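Local coordinates for protein rRNA adenine N-6-methyltransferase (Saccharopolyspora erythraea, PDB 6NVM) that dimethylates a specific adenine of 23S ribosomal RNA with S-adenosyl-L-methionine as methyl donor, lowering the ribosome's affinity for macrolide, lincosamide and streptogramin B antibiotics, at residues I59-E64 against F196-D201; A123-A128 against V150-E155; T188-E193 against E232-M237; T243-G246 against A251-L254. All coordinates share one frame; numbering follows the deposited sequence. Where two conformers were deposited one is given.

Interaction 1: residues I59-E64 against F196-D201; sequences IARIAE and FVEKVD
Arg-61, on the helix, and Glu-198, on the strand, meet as opposite charges across a contact that is otherwise thin. The nearest charged atoms are Arg-61 NE and Glu-198 OE1, 3.6 Å apart, close enough for a salt bridge although no hydrogen bond joins them. Their planes are only 26° apart, yet the carboxylate oxygen approaches the guanidinium obliquely, and the aliphatic stem of the arginine shares the encounter: Arg-61 CG lies 3.8 Å from Glu-198 OE1 and 3.9 Å from Glu-198 OE2. Val-197 CG1, 4.2 Å from Arg-61 NE, adds a loose aliphatic contact at an oblique angle to the guanidinium.

The arginine leaves the helix with CG opposite its backbone N, and a bend at chi2 (72°) turns CD, and the extended remainder that carries NE, toward the strand. Glu-198 instead keeps CG between its N and carbonyl carbon, chi1 70°, and runs out straight from there. Behind both strand residues lies a classic beta bulge: Val-197 and Glu-198 together face Ile-215 of strand 213-220, consistent with two consecutive residues both directing CB toward the same helix. Deeper in, Ile-62 and Val-200 pack on Leu-53, a predicted S-adenosyl-L-methionine contact whose side chain is about 8 Å from that of Glu-198.

The contact is thus a worked case of a surface ion pair without hydrogen-bond directionality. Its attraction is probably diffuse, tempered by solvent at the exposed arginine, and it links helix 56-65 to strand 192-200, at one margin of the main sheet, by charge supplemented with aliphatic packing.

Interaction 2: residues A123-A128 against V150-E155; sequences ADFLTA and VDWCLE
Phe-125 sets ring atom CZ over the centre of one face of the Trp-152 indole, 3.2 Å above its plane. The pair is neither a parallel stack nor a T: the planes are inclined at 44°, and the phenyl and six-membered ring centroids are 4.3 Å apart. Phe-125 CZ is consequently almost equally far from several indole atoms, at 3.5 Å from both Trp-152 CE2 and Trp-152 CZ2. Trp-152 has CG trans to its backbone N (chi1 -170°), which carries the indole off the helix toward the loop.

At its rim the same indole makes a polar bond. Trp-152 NE1 donates to Ala-128 O over 2.9 Å, with an N-H...O angle of 156°; the acceptor lies in the ring plane, while the donor is tilted from the carbonyl plane. Face packing and edge bond together should fix the rotation of the indole. The loop has its own brace, an Asx turn in which Leu-126 N donates to Asp-124 OD1 (2.9 Å) from above the carboxylate plane. Asp-124 is a predicted S-adenosyl-L-methionine ligand, so the turn probably helps shape the cofactor site.

Phe-125 also meets Phe-137 and, edge-to-face, Tyr-98, joining the loop after strand 118-121 to the sheet. Helix 146-155 packs through Cys-153 on strand 159-167.

Interaction 3: residues T188-E193 against E232-M237; sequences TWPLFE and ERYESM
Tyr-234, on helix 228-243, reaches toward Pro-190, its CB already directed at the loop. With CG placed opposite the backbone N (chi1 170°), the ring is brought up to the pyrrolidine, which meets it obliquely near CD2 and CE2. Tyr-234 CD2 is 3.8 Å from Pro-190 CG, and Tyr-234 CE2 makes the closest approach, 3.4 Å from the same carbon. Tyr-234 CE2 is also 3.7 Å from Pro-190 CD. Further out, Tyr-234 CZ lies 3.9 Å from Pro-190 CG, and Tyr-234 OH is 4.1 Å from Pro-190 CD. Finally, the phenol is hydrogen-bonded to the backbone oxygen of Val-186, so the buried hydroxyl has a polar partner while the ring carbons pack on proline.

On the proline side, the turn is tightened by Thr-188 O, which accepts from both Leu-191 N and Phe-192 N, each at 2.8 Å.

The loop carrying Pro-190 leads from helix 183-188 into strand 192-200, and the tyrosine's helix follows later in the chain. Trp-189 packs on Pro-282, and Met-237 on Trp-285 and Phe-289, so helix 282-292 borders both segments at this junction of the sheet with the C-terminal helices.

Interaction 4: residues T243-G246 against A251-L254; sequences TGVG and ASLL
Val-245 and Gly-246 run past the short helix 249-254, with the Val-245 and Ser-252 CA atoms 5.1 Å apart and those of Gly-246 and Ala-251 4.7 Å apart. The preceding helix, 228-243, gives way at Gly-244, whose phi is 86°. Val-245 then adopts an extended conformation, and Gly-246 swings the chain again with a phi of 97°. Two positive-phi glycines flanking an extended residue thus fold the connection back against the helix that follows.

Ser-252 and Ala-251 meet this folded connection. Ser-252 OG donates to Val-245 O in a short bond of 2.6 Å; the C=O...donor angle is 138°, and the hydroxyl lies somewhat off the carbonyl plane. With OG trans to its own carbonyl carbon, the serine holds the hydroxyl on the backbone-N side. Asn-248 O, one turn earlier, is a second hydrogen-bond partner of this hydroxyl, which has a single proton to share between two carbonyl oxygens. Val-245 CG1 rests 3.9 Å from both Ser-252 CA and Ser-252 OG, while Ala-251 CB packs onto the Gly-246 peptide, 3.4 Å from Gly-246 O. Where the first helix ends, Val-245 N makes a weak bond of 3.5 Å to Thr-243 OG1, a hydroxyl also hydrogen-bonded to Leu-240 O.

Asn-248 OD1 accepts from Ala-251 N at the start of the second helix, and Leu-253 packs on Cys-241 of the first. This is a short connection between successive helices of the C-terminal helical part, with a positive-phi glycine just after one helix and a serine of the next bonded to the intervening loop.

In the fold
From the N terminus, helix 56-65 opens the longest loop, which interaction 1 closes at strand 192-200. Nested inside it, interaction 2 joins the loop after strand 118-121 to helix 146-155. Interaction 3 opens just before the second segment of interaction 1 and closes later, so the two cross, and both use strand 192-200. Interaction 4 follows in series, a short closure between successive helices. Leu-154 packs against Phe-192, coupling interactions 2 and 3, and Met-237 meets Leu-253 between interactions 3 and 4. Through interactions 2, 3 and 4, packing continues from the Rossmann-like sheet to the C-terminal helices, while interaction 1 lies apart, on the other side of the chain's centre from interactions 3 and 4.

Interaction 1: residues I59-E64 against F196-D201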
loop_
_atom_site.group_PDB
_atom_site.type_symbol
_atom_site.label_atom_id
_atom_site.label_comp_id
_atom_site.label_asym_id
_atom_site.label_seq_id
_atom_site.Cartn_x
_atom_site.Cartn_y
_atom_site.Cartn_z
ATOM N N ILE A 59 -10.287 9.973 -11.968
ATOM C CA ILE A 59 -11.080 8.777 -11.699
ATOM C C ILE A 59 -10.731 7.672 -12.692
ATOM O O ILE A 59 -10.533 6.512 -12.310
ATOM C CB ILE A 59 -12.579 9.139 -11.715
ATOM C CG1 ILE A 59 -12.895 9.994 -10.480
ATOM C CG2 ILE A 59 -13.460 7.885 -11.748
ATOM C CD1 ILE A 59 -14.309 10.541 -10.428
ATOM N N ALA A 60 -10.629 8.016 -13.977
ATOM C CA ALA A 60 -10.254 7.021 -14.980
ATOM C C ALA A 60 -8.848 6.492 -14.726
ATOM O O ALA A 60 -8.577 5.300 -14.917
ATOM C CB ALA A 60 -10.353 7.625 -16.382
ATOM N N ARG A 61 -7.942 7.366 -14.283
ATOM C CA ARG A 61 -6.580 6.949 -13.969
ATOM C C ARG A 61 -6.564 5.922 -12.843
ATOM O O ARG A 61 -5.819 4.935 -12.899
ATOM C CB ARG A 61 -5.753 8.180 -13.595
ATOM C CG ARG A 61 -4.293 7.914 -13.311
ATOM C CD ARG A 61 -3.546 7.592 -14.584
ATOM N NE ARG A 61 -2.106 7.533 -14.362
ATOM C CZ ARG A 61 -1.229 7.109 -15.263
ATOM N NH1 ARG A 61 -1.644 6.695 -16.455
ATOM N NH2 ARG A 61 0.064 7.093 -14.971
ATOM N N ILE A 62 -7.386 6.133 -11.815
ATOM C CA ILE A 62 -7.482 5.171 -10.724
ATOM C C ILE A 62 -7.934 3.814 -11.251
ATOM O O ILE A 62 -7.348 2.773 -10.925
ATOM C CB ILE A 62 -8.434 5.697 -9.634
ATOM C CG1 ILE A 62 -7.884 6.997 -9.041
ATOM C CG2 ILE A 62 -8.640 4.644 -8.550
ATOM C CD1 ILE A 62 -8.892 7.775 -8.223
ATOM N N ALA A 63 -8.995 3.803 -12.060
ATOM C CA ALA A 63 -9.535 2.539 -12.545
ATOM C C ALA A 63 -8.508 1.785 -13.384
ATOM O O ALA A 63 -8.371 0.562 -13.260
ATOM C CB ALA A 63 -10.812 2.791 -13.346
ATOM N N GLU A 64 -7.775 2.500 -14.242
ATOM C CA GLU A 64 -6.732 1.865 -15.041
ATOM C C GLU A 64 -5.560 1.397 -14.179
ATOM O O GLU A 64 -4.950 0.362 -14.472
ATOM C CB GLU A 64 -6.261 2.840 -16.123
ATOM C CG GLU A 64 -7.358 3.192 -17.130
ATOM C CD GLU A 64 -7.068 4.456 -17.924
ATOM O OE1 GLU A 64 -6.229 5.272 -17.480
ATOM O OE2 GLU A 64 -7.689 4.634 -18.995
ATOM N N PHE A 196 4.356 4.744 -6.200
ATOM C CA PHE A 196 3.741 6.064 -6.240
ATOM C C PHE A 196 3.257 6.314 -7.663
ATOM O O PHE A 196 4.052 6.266 -8.610
ATOM C CB PHE A 196 4.741 7.138 -5.812
ATOM C CG PHE A 196 4.167 8.526 -5.770
ATOM C CD1 PHE A 196 3.602 9.018 -4.607
ATOM C CD2 PHE A 196 4.196 9.340 -6.890
ATOM C CE1 PHE A 196 3.078 10.290 -4.561
ATOM C CE2 PHE A 196 3.669 10.614 -6.849
ATOM C CZ PHE A 196 3.111 11.090 -5.684
ATOM N N VAL A 197 1.958 6.570 -7.825
ATOM C CA VAL A 197 1.406 6.732 -9.166
ATOM C C VAL A 197 1.414 8.207 -9.556
ATOM O O VAL A 197 2.053 8.591 -10.542
ATOM C CB VAL A 197 -0.003 6.123 -9.265
ATOM C CG1 VAL A 197 -0.622 6.413 -10.624
ATOM C CG2 VAL A 197 0.063 4.619 -9.030
ATOM N N GLU A 198 0.711 9.050 -8.804
ATOM C CA GLU A 198 0.707 10.470 -9.143
ATOM C C GLU A 198 0.126 11.284 -7.995
ATOM O O GLU A 198 -0.670 10.790 -7.191
ATOM C CB GLU A 198 -0.090 10.739 -10.427
ATOM C CG GLU A 198 -1.597 10.552 -10.269
ATOM C CD GLU A 198 -2.366 10.843 -11.552
ATOM O OE1 GLU A 198 -1.795 10.651 -12.646
ATOM O OE2 GLU A 198 -3.539 11.273 -11.461
ATOM N N LYS A 199 0.523 12.552 -7.952
ATOM C CA LYS A 199 -0.109 13.521 -7.070
ATOM C C LYS A 199 -1.499 13.880 -7.588
ATOM O O LYS A 199 -1.754 13.882 -8.793
ATOM C CB LYS A 199 0.753 14.782 -6.975
ATOM C CG LYS A 199 0.156 15.914 -6.145
ATOM C CD LYS A 199 1.018 17.169 -6.233
ATOM C CE LYS A 199 0.407 18.324 -5.454
ATOM N NZ LYS A 199 1.156 19.594 -5.652
ATOM N N VAL A 200 -2.401 14.195 -6.662
ATOM C CA VAL A 200 -3.765 14.603 -6.996
ATOM C C VAL A 200 -4.026 15.931 -6.296
ATOM O O VAL A 200 -4.099 15.984 -5.063
ATOM C CB VAL A 200 -4.808 13.555 -6.583
ATOM C CG1 VAL A 200 -6.213 14.002 -6.992
ATOM C CG2 VAL A 200 -4.483 12.210 -7.205
ATOM N N ASP A 201 -4.188 16.996 -7.077
ATOM C CA ASP A 201 -4.322 18.331 -6.508
ATOM C C ASP A 201 -5.626 18.463 -5.724
ATOM O O ASP A 201 -6.664 17.913 -6.108
ATOM C CB ASP A 201 -4.258 19.381 -7.615
ATOM C CG ASP A 201 -4.029 20.782 -7.077
ATOM O OD1 ASP A 201 -4.895 21.293 -6.336
ATOM O OD2 ASP A 201 -2.970 21.365 -7.386
#

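Interaction 2: residues A123-A128 against V150-E155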
loop_
_atom_site.group_PDB
_atom_site.type_symbol
_atom_site.label_atom_id
_atom_site.label_comp_id
_atom_site.label_asym_id
_atom_site.label_seq_id
_atom_site.Cartn_x
_atom_site.Cartn_y
_atom_site.Cartn_z
ATOM N N ALA A 123 -21.730 -1.271 5.695
ATOM C CA ALA A 123 -20.882 -1.772 6.767
ATOM C C ALA A 123 -19.575 -1.000 6.778
ATOM O O ALA A 123 -19.207 -0.348 5.799
ATOM C CB ALA A 123 -20.594 -3.271 6.609
ATOM N N ASP A 124 -18.879 -1.111 7.905
ATOM C CA ASP A 124 -17.529 -0.590 8.073
ATOM C C ASP A 124 -16.533 -1.518 7.384
ATOM O O ASP A 124 -16.381 -2.682 7.779
ATOM C CB ASP A 124 -17.228 -0.469 9.566
ATOM C CG ASP A 124 -15.872 0.146 9.866
ATOM O OD1 ASP A 124 -15.046 0.342 8.951
ATOM O OD2 ASP A 124 -15.637 0.421 11.062
ATOM N N PHE A 125 -15.840 -1.002 6.365
ATOM C CA PHE A 125 -14.897 -1.830 5.623
ATOM C C PHE A 125 -13.820 -2.415 6.525
ATOM O O PHE A 125 -13.299 -3.503 6.245
ATOM C CB PHE A 125 -14.231 -1.025 4.508
ATOM C CG PHE A 125 -13.205 -1.814 3.749
ATOM C CD1 PHE A 125 -13.594 -2.734 2.793
ATOM C CD2 PHE A 125 -11.859 -1.677 4.027
ATOM C CE1 PHE A 125 -12.654 -3.493 2.108
ATOM C CE2 PHE A 125 -10.913 -2.426 3.335
ATOM C CZ PHE A 125 -11.312 -3.335 2.387
ATOM N N LEU A 126 -13.461 -1.712 7.595
ATOM C CA LEU A 126 -12.309 -2.128 8.386
ATOM C C LEU A 126 -12.542 -3.436 9.128
ATOM O O LEU A 126 -11.568 -4.082 9.531
ATOM C CB LEU A 126 -11.925 -1.020 9.364
ATOM C CG LEU A 126 -11.073 0.095 8.752
ATOM C CD1 LEU A 126 -10.878 1.232 9.756
ATOM C CD2 LEU A 126 -9.717 -0.440 8.292
ATOM N N THR A 127 -13.796 -3.843 9.318
ATOM C CA THR A 127 -14.114 -5.124 9.940
ATOM C C THR A 127 -14.556 -6.169 8.924
ATOM O O THR A 127 -14.994 -7.256 9.319
ATOM C CB THR A 127 -15.203 -4.951 11.002
ATOM O OG1 THR A 127 -16.419 -4.499 10.384
ATOM C CG2 THR A 127 -14.769 -3.953 12.062
ATOM N N ALA A 128 -14.454 -5.868 7.630
ATOM C CA ALA A 128 -14.812 -6.822 6.592
ATOM C C ALA A 128 -13.711 -7.867 6.409
ATOM O O ALA A 128 -12.525 -7.594 6.595
ATOM C CB ALA A 128 -15.065 -6.100 5.270
ATOM N N VAL A 150 -4.234 0.244 4.830
ATOM C CA VAL A 150 -3.017 -0.405 4.343
ATOM C C VAL A 150 -2.806 -1.744 5.049
ATOM O O VAL A 150 -2.533 -2.769 4.407
ATOM C CB VAL A 150 -1.810 0.534 4.515
ATOM C CG1 VAL A 150 -0.498 -0.183 4.200
ATOM C CG2 VAL A 150 -1.972 1.748 3.618
ATOM N N ASP A 151 -2.940 -1.765 6.382
ATOM C CA ASP A 151 -2.783 -3.021 7.116
ATOM C C ASP A 151 -3.820 -4.051 6.683
ATOM O O ASP A 151 -3.515 -5.245 6.581
ATOM C CB ASP A 151 -2.897 -2.791 8.624
ATOM C CG ASP A 151 -1.725 -2.017 9.203
ATOM O OD1 ASP A 151 -0.644 -1.976 8.577
ATOM O OD2 ASP A 151 -1.896 -1.460 10.307
ATOM N N TRP A 152 -5.059 -3.614 6.449
ATOM C CA TRP A 152 -6.084 -4.525 5.950
ATOM C C TRP A 152 -5.616 -5.206 4.669
ATOM O O TRP A 152 -5.732 -6.429 4.516
ATOM C CB TRP A 152 -7.387 -3.754 5.713
ATOM C CG TRP A 152 -8.576 -4.621 5.413
ATOM C CD1 TRP A 152 -9.559 -4.987 6.282
ATOM C CD2 TRP A 152 -8.911 -5.225 4.153
ATOM N NE1 TRP A 152 -10.483 -5.783 5.646
ATOM C CE2 TRP A 152 -10.103 -5.947 4.341
ATOM C CE3 TRP A 152 -8.312 -5.233 2.891
ATOM C CZ2 TRP A 152 -10.712 -6.661 3.313
ATOM C CZ3 TRP A 152 -8.922 -5.942 1.871
ATOM C CH2 TRP A 152 -10.107 -6.644 2.088
ATOM N N CYS A 153 -5.063 -4.420 3.742
ATOM C CA CYS A 153 -4.604 -4.960 2.464
ATOM C C CYS A 153 -3.379 -5.851 2.636
ATOM O O CYS A 153 -3.286 -6.914 2.010
ATOM C CB CYS A 153 -4.295 -3.815 1.503
ATOM S SG CYS A 153 -5.736 -2.828 1.024
ATOM N N LEU A 154 -2.412 -5.428 3.458
ATOM C CA LEU A 154 -1.221 -6.245 3.662
ATOM C C LEU A 154 -1.564 -7.602 4.252
ATOM O O LEU A 154 -0.873 -8.589 3.980
ATOM C CB LEU A 154 -0.234 -5.523 4.576
ATOM C CG LEU A 154 0.395 -4.264 3.987
ATOM C CD1 LEU A 154 1.179 -3.537 5.067
ATOM C CD2 LEU A 154 1.298 -4.614 2.807
ATOM N N GLU A 155 -2.632 -7.678 5.043
ATOM C CA GLU A 155 -2.980 -8.915 5.725
ATOM C C GLU A 155 -3.921 -9.814 4.925
ATOM O O GLU A 155 -4.171 -10.945 5.348
ATOM C CB GLU A 155 -3.600 -8.592 7.088
ATOM C CG GLU A 155 -2.603 -7.936 8.053
ATOM C CD GLU A 155 -3.009 -8.068 9.511
ATOM O OE1 GLU A 155 -3.526 -9.144 9.886
ATOM O OE2 GLU A 155 -2.811 -7.099 10.278
#

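Interaction 3: residues T188-E193 against E232-M237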
loop_
_atom_site.group_PDB
_atom_site.type_symbol
_atom_site.label_atom_id
_atom_site.label_comp_id
_atom_site.label_asym_id
_atom_site.label_seq_id
_atom_site.Cartn_x
_atom_site.Cartn_y
_atom_site.Cartn_z
ATOM N N THR A 188 7.904 -5.166 4.452
ATOM C CA THR A 188 7.017 -5.910 3.563
ATOM C C THR A 188 7.510 -5.960 2.122
ATOM O O THR A 188 6.894 -6.645 1.299
ATOM C CB THR A 188 5.604 -5.301 3.584
ATOM O OG1 THR A 188 5.650 -3.950 3.116
ATOM C CG2 THR A 188 5.024 -5.333 4.989
ATOM N N TRP A 189 8.602 -5.270 1.805
ATOM C CA TRP A 189 9.119 -5.251 0.440
ATOM C C TRP A 189 9.340 -6.638 -0.148
ATOM O O TRP A 189 9.134 -6.801 -1.363
ATOM C CB TRP A 189 10.430 -4.452 0.416
ATOM C CG TRP A 189 10.880 -4.072 -0.952
ATOM C CD1 TRP A 189 11.843 -4.682 -1.704
ATOM C CD2 TRP A 189 10.383 -2.987 -1.741
ATOM N NE1 TRP A 189 11.974 -4.043 -2.914
ATOM C CE2 TRP A 189 11.090 -2.998 -2.960
ATOM C CE3 TRP A 189 9.412 -2.006 -1.533
ATOM C CZ2 TRP A 189 10.858 -2.060 -3.965
ATOM C CZ3 TRP A 189 9.180 -1.078 -2.535
ATOM C CH2 TRP A 189 9.902 -1.110 -3.733
ATOM N N PRO A 190 9.772 -7.651 0.608
ATOM C CA PRO A 190 9.894 -8.989 0.013
ATOM C C PRO A 190 8.568 -9.570 -0.437
ATOM O O PRO A 190 8.570 -10.483 -1.269
ATOM C CB PRO A 190 10.522 -9.820 1.137
ATOM C CG PRO A 190 11.220 -8.830 1.992
ATOM C CD PRO A 190 10.351 -7.608 1.960
ATOM N N LEU A 191 7.440 -9.062 0.065
ATOM C CA LEU A 191 6.120 -9.558 -0.311
ATOM C C LEU A 191 5.339 -8.604 -1.196
ATOM O O LEU A 191 4.524 -9.064 -1.997
ATOM C CB LEU A 191 5.275 -9.850 0.935
ATOM C CG LEU A 191 5.817 -10.850 1.959
ATOM C CD1 LEU A 191 4.801 -11.059 3.085
ATOM C CD2 LEU A 191 6.158 -12.162 1.295
ATOM N N PHE A 192 5.578 -7.294 -1.081
ATOM C CA PHE A 192 4.792 -6.277 -1.767
ATOM C C PHE A 192 5.677 -5.250 -2.454
ATOM O O PHE A 192 6.674 -4.796 -1.888
ATOM C CB PHE A 192 3.884 -5.531 -0.790
ATOM C CG PHE A 192 2.631 -6.265 -0.453
ATOM C CD1 PHE A 192 2.605 -7.181 0.586
ATOM C CD2 PHE A 192 1.469 -6.034 -1.173
ATOM C CE1 PHE A 192 1.450 -7.859 0.891
ATOM C CE2 PHE A 192 0.310 -6.705 -0.861
ATOM C CZ PHE A 192 0.305 -7.619 0.167
ATOM N N GLU A 193 5.288 -4.871 -3.666
ATOM C CA GLU A 193 5.783 -3.655 -4.298
ATOM C C GLU A 193 4.923 -2.479 -3.840
ATOM O O GLU A 193 3.705 -2.611 -3.679
ATOM C CB GLU A 193 5.751 -3.782 -5.826
ATOM C CG GLU A 193 6.446 -5.029 -6.375
ATOM C CD GLU A 193 6.204 -5.242 -7.870
ATOM O OE1 GLU A 193 5.358 -4.540 -8.455
ATOM O OE2 GLU A 193 6.869 -6.121 -8.460
ATOM N N GLU A 232 11.943 -14.372 7.962
ATOM C CA GLU A 232 11.924 -13.968 9.364
ATOM C C GLU A 232 13.259 -13.363 9.782
ATOM O O GLU A 232 13.294 -12.390 10.543
ATOM C CB GLU A 232 11.575 -15.165 10.255
ATOM C CG GLU A 232 10.136 -15.648 10.105
ATOM C CD GLU A 232 9.775 -16.765 11.072
ATOM O OE1 GLU A 232 10.477 -16.927 12.091
ATOM O OE2 GLU A 232 8.786 -17.482 10.810
ATOM N N ARG A 233 14.371 -13.925 9.297
ATOM C CA ARG A 233 15.675 -13.355 9.616
ATOM C C ARG A 233 15.826 -11.966 9.002
ATOM O O ARG A 233 16.409 -11.067 9.621
ATOM C CB ARG A 233 16.788 -14.294 9.148
ATOM C CG ARG A 233 16.860 -15.594 9.959
ATOM C CD ARG A 233 18.168 -16.349 9.745
ATOM N NE ARG A 233 18.390 -16.683 8.339
ATOM C CZ ARG A 233 17.877 -17.741 7.719
ATOM N NH1 ARG A 233 17.099 -18.598 8.370
ATOM N NH2 ARG A 233 18.142 -17.945 6.436
ATOM N N TYR A 234 15.288 -11.765 7.796
ATOM C CA TYR A 234 15.279 -10.435 7.193
ATOM C C TYR A 234 14.485 -9.456 8.048
ATOM O O TYR A 234 14.941 -8.339 8.322
ATOM C CB TYR A 234 14.692 -10.509 5.783
ATOM C CG TYR A 234 14.407 -9.166 5.145
ATOM C CD1 TYR A 234 15.395 -8.477 4.455
ATOM C CD2 TYR A 234 13.143 -8.593 5.224
ATOM C CE1 TYR A 234 15.134 -7.250 3.860
ATOM C CE2 TYR A 234 12.873 -7.369 4.635
ATOM C CZ TYR A 234 13.869 -6.704 3.953
ATOM O OH TYR A 234 13.601 -5.490 3.364
ATOM N N GLU A 235 13.276 -9.852 8.454
ATOM C CA GLU A 235 12.441 -8.977 9.271
ATOM C C GLU A 235 13.134 -8.622 10.581
ATOM O O GLU A 235 13.050 -7.480 11.048
ATOM C CB GLU A 235 11.090 -9.649 9.528
ATOM C CG GLU A 235 10.245 -9.796 8.260
ATOM C CD GLU A 235 9.128 -10.824 8.386
ATOM O OE1 GLU A 235 9.166 -11.656 9.322
ATOM O OE2 GLU A 235 8.211 -10.806 7.536
ATOM N N SER A 236 13.839 -9.583 11.179
ATOM C CA SER A 236 14.565 -9.307 12.413
ATOM C C SER A 236 15.686 -8.299 12.182
ATOM O O SER A 236 15.939 -7.439 13.034
ATOM C CB SER A 236 15.118 -10.609 12.990
ATOM O OG SER A 236 15.860 -10.366 14.169
ATOM N N MET A 237 16.372 -8.391 11.041
ATOM C CA MET A 237 17.435 -7.440 10.733
ATOM C C MET A 237 16.881 -6.030 10.560
ATOM O O MET A 237 17.468 -5.061 11.057
ATOM C CB MET A 237 18.178 -7.874 9.467
ATOM C CG MET A 237 19.243 -6.883 8.974
ATOM S SD MET A 237 19.619 -7.059 7.221
ATOM C CE MET A 237 18.092 -6.468 6.475
#

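Interaction 4: residues T243-G246 against A251-L254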
loop_
_atom_site.group_PDB
_atom_site.type_symbol
_atom_site.label_atom_id
_atom_site.label_comp_id
_atom_site.label_asym_id
_atom_site.label_seq_id
_atom_site.Cartn_x
_atom_site.Cartn_y
_atom_site.Cartn_z
ATOM N N THR A 243 15.553 0.464 15.220
ATOM C CA THR A 243 15.569 0.942 16.601
ATOM C C THR A 243 16.679 1.961 16.821
ATOM O O THR A 243 16.537 2.857 17.662
ATOM C CB THR A 243 15.743 -0.217 17.586
ATOM O OG1 THR A 243 17.053 -0.782 17.438
ATOM C CG2 THR A 243 14.681 -1.289 17.366
ATOM N N GLY A 244 17.780 1.841 16.086
ATOM C CA GLY A 244 18.882 2.772 16.197
ATOM C C GLY A 244 19.882 2.459 17.284
ATOM O O GLY A 244 20.746 3.299 17.564
ATOM N N VAL A 245 19.804 1.274 17.899
ATOM C CA VAL A 245 20.682 0.953 19.020
ATOM C C VAL A 245 22.133 1.065 18.580
ATOM O O VAL A 245 22.525 0.548 17.527
ATOM C CB VAL A 245 20.365 -0.450 19.564
ATOM C CG1 VAL A 245 20.731 -1.534 18.545
ATOM C CG2 VAL A 245 21.081 -0.686 20.892
ATOM N N GLY A 246 22.941 1.749 19.388
ATOM C CA GLY A 246 24.346 1.934 19.109
ATOM C C GLY A 246 24.690 3.248 18.436
ATOM O O GLY A 246 25.862 3.643 18.447
ATOM N N ALA A 251 26.538 0.076 14.140
ATOM C CA ALA A 251 26.521 -0.293 15.551
ATOM C C ALA A 251 25.350 -1.216 15.861
ATOM O O ALA A 251 25.491 -2.175 16.629
ATOM C CB ALA A 251 26.459 0.963 16.417
ATOM N N SER A 252 24.185 -0.945 15.267
ATOM C CA SER A 252 23.031 -1.815 15.464
ATOM C C SER A 252 23.323 -3.225 14.966
ATOM O O SER A 252 23.072 -4.211 15.669
ATOM C CB SER A 252 21.815 -1.233 14.748
ATOM O OG SER A 252 21.608 0.115 15.124
ATOM N N LEU A 253 23.865 -3.341 13.750
ATOM C CA LEU A 253 24.155 -4.661 13.195
ATOM C C LEU A 253 25.176 -5.417 14.034
ATOM O O LEU A 253 25.121 -6.649 14.114
ATOM C CB LEU A 253 24.655 -4.527 11.759
ATOM C CG LEU A 253 23.603 -4.026 10.771
ATOM C CD1 LEU A 253 24.262 -3.677 9.438
ATOM C CD2 LEU A 253 22.515 -5.072 10.588
ATOM N N LEU A 254 26.120 -4.706 14.653
ATOM C CA LEU A 254 27.136 -5.367 15.461
ATOM C C LEU A 254 26.548 -6.044 16.693
ATOM O O LEU A 254 27.191 -6.936 17.257
ATOM C CB LEU A 254 28.205 -4.358 15.879
ATOM C CG LEU A 254 29.104 -3.858 14.745
ATOM C CD1 LEU A 254 29.875 -2.622 15.178
ATOM C CD2 LEU A 254 30.062 -4.947 14.289
#